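Local coordinates for protein probable 2-dehydro-3-deoxygalactonokinase DgoK1 (Sinorhizobium meliloti, PDB 3T69) that probably phosphorylates 2-dehydro-3-deoxy-D-galactonate with ATP, a step of D-galactonate breakdown in the DeLey-Doudoroff pathway for galactose, at residues 21-26 against 57-62. Numbering follows the deposited sequence.
Sequences LWIIGE and AAVSAP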
loop_
_atom_site.group_PDB
_atom_site.type_symbol
_atom_site.label_atom_id
_atom_site.label_comp_id
_atom_site.label_asym_id
_atom_site.label_seq_id
_atom_site.Cartn_x
_atom_site.Cartn_y
_atom_site.Cartn_z
ATOM N N LEU B 21 1.134 -11.508 28.747
ATOM C CA LEU B 21 0.606 -11.527 30.122
ATOM C C LEU B 21 1.671 -11.244 31.201
ATOM O O LEU B 21 2.823 -11.610 31.066
ATOM C CB LEU B 21 -0.061 -12.869 30.396
ATOM C CG LEU B 21 -0.700 -13.053 31.768
ATOM C CD1 LEU B 21 -1.930 -13.913 31.684
ATOM C CD2 LEU B 21 0.259 -13.663 32.734
ATOM N N TRP B 22 1.253 -10.596 32.283
ATOM C CA TRP B 22 2.091 -10.348 33.460
ATOM C C TRP B 22 1.253 -10.604 34.724
ATOM O O TRP B 22 0.152 -10.089 34.840
ATOM C CB TRP B 22 2.577 -8.882 33.511
ATOM C CG TRP B 22 3.499 -8.361 32.392
ATOM C CD1 TRP B 22 4.876 -8.303 32.403
ATOM C CD2 TRP B 22 3.091 -7.748 31.160
ATOM N NE1 TRP B 22 5.343 -7.725 31.239
ATOM C CE2 TRP B 22 4.268 -7.384 30.460
ATOM C CE3 TRP B 22 1.846 -7.496 30.564
ATOM C CZ2 TRP B 22 4.222 -6.779 29.193
ATOM C CZ3 TRP B 22 1.809 -6.891 29.313
ATOM C CH2 TRP B 22 2.985 -6.541 28.643
ATOM N N ILE B 23 1.785 -11.370 35.676
ATOM C CA ILE B 23 1.121 -11.595 36.947
ATOM C C ILE B 23 1.776 -10.623 37.904
ATOM O O ILE B 23 2.985 -10.521 37.909
ATOM C CB ILE B 23 1.377 -13.015 37.437
ATOM C CG1 ILE B 23 0.985 -14.063 36.391
ATOM C CG2 ILE B 23 0.700 -13.255 38.806
ATOM C CD1 ILE B 23 -0.464 -14.413 36.373
ATOM N N ILE B 24 0.996 -9.910 38.707
ATOM C CA ILE B 24 1.547 -8.853 39.559
ATOM C C ILE B 24 1.217 -9.052 41.056
ATOM O O ILE B 24 0.116 -9.511 41.408
ATOM C CB ILE B 24 1.058 -7.451 39.086
ATOM C CG1 ILE B 24 1.419 -7.201 37.627
ATOM C CG2 ILE B 24 1.584 -6.301 39.984
ATOM C CD1 ILE B 24 2.903 -7.075 37.339
ATOM N N GLY B 25 2.156 -8.697 41.940
ATOM C CA GLY B 25 1.913 -8.785 43.383
ATOM C C GLY B 25 1.553 -7.448 44.003
ATOM O O GLY B 25 1.836 -6.399 43.428
ATOM N N GLU B 26 0.934 -7.487 45.182
ATOM C CA GLU B 26 0.654 -6.290 45.999
ATOM C C GLU B 26 1.896 -5.400 46.333
ATOM O O GLU B 26 1.784 -4.195 46.656
ATOM C CB GLU B 26 -0.033 -6.739 47.284
ATOM C CG GLU B 26 -1.364 -7.477 47.047
ATOM C CD GLU B 26 -1.839 -8.226 48.285
ATOM O OE1 GLU B 26 -2.761 -7.699 48.955
ATOM O OE2 GLU B 26 -1.274 -9.324 48.587
ATOM N N ALA B 57 -3.307 -21.372 33.647
ATOM C CA ALA B 57 -2.916 -22.667 34.186
ATOM C C ALA B 57 -1.375 -22.761 34.197
ATOM O O ALA B 57 -0.742 -23.009 35.243
ATOM C CB ALA B 57 -3.528 -23.806 33.365
ATOM N N ALA B 58 -0.789 -22.503 33.029
ATOM C CA ALA B 58 0.641 -22.543 32.869
ATOM C C ALA B 58 1.331 -21.915 34.077
ATOM O O ALA B 58 2.071 -22.611 34.789
ATOM C CB ALA B 58 1.055 -21.863 31.585
ATOM N N VAL B 59 1.048 -20.639 34.348
ATOM C CA VAL B 59 1.765 -19.897 35.403
ATOM C C VAL B 59 1.351 -20.151 36.876
ATOM O O VAL B 59 1.813 -19.426 37.781
ATOM C CB VAL B 59 1.838 -18.334 35.110
ATOM C CG1 VAL B 59 2.525 -18.042 33.798
ATOM C CG2 VAL B 59 0.466 -17.668 35.131
ATOM N N SER B 60 0.505 -21.154 37.129
ATOM C CA SER B 60 0.002 -21.398 38.499
ATOM C C SER B 60 -0.672 -20.115 39.140
ATOM O O SER B 60 -0.348 -19.661 40.261
ATOM C CB SER B 60 1.105 -22.025 39.397
ATOM N N ALA B 61 -1.613 -19.536 38.392
ATOM C CA ALA B 61 -2.395 -18.392 38.855
ATOM C C ALA B 61 -3.483 -18.826 39.820
ATOM O O ALA B 61 -4.133 -19.855 39.605
ATOM C CB ALA B 61 -3.031 -17.669 37.668
ATOM N N PRO B 62 -3.696 -18.028 40.877
ATOM C CA PRO B 62 -4.849 -18.227 41.749
ATOM C C PRO B 62 -6.106 -18.220 40.882
ATOM O O PRO B 62 -6.206 -17.389 39.949
ATOM C CB PRO B 62 -4.829 -16.984 42.653
ATOM C CG PRO B 62 -3.391 -16.520 42.639
ATOM C CD PRO B 62 -2.908 -16.833 41.246
#
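I23 meets V59 and A61 through aliphatic groups alone, with no flat group between them. The one aromatic ring here, the indole of W22, is on the opposite face of strand 19-24. It packs there against V294 and L298 of helix 290-305.

I23 and V59 approach tip to tip. I23 CD1 lies 3.6 Å from V59 CG2, and I23 CG1 3.9 Å from the same methyl. Chi1 of I23 (-54°) sets CG1 anti to the carbonyl carbon and facing V59. Chi2 (-83°) then turns CD1 to the A61 side, 4.3 Å from A61 CB. V59 answers with the branch between its own backbone N and carbonyl carbon.

The chain leaving helix 50-58 brings V59 and A61 against the strand. The helix closes in a Schellman motif, with S60 at positive phi (54°) as the C-prime residue. S60 N donates a hydrogen bond to A57 O (2.9 Å). A32 of strand 30-36 touches both I23 and V59, R34 touches V59, and L65 packs on I23.

The fold is consistent with an ASKHA nucleotide-binding domain, in which helices flank the sheet on both faces. Here the end of helix 50-58 lies on the I23 side. No hydrogen bond or salt bridge crosses between the two segments. The contact adds a small apolar patch, probably through dispersion and partial exclusion of water, since I23 is buried but V59 and A61 are partly exposed.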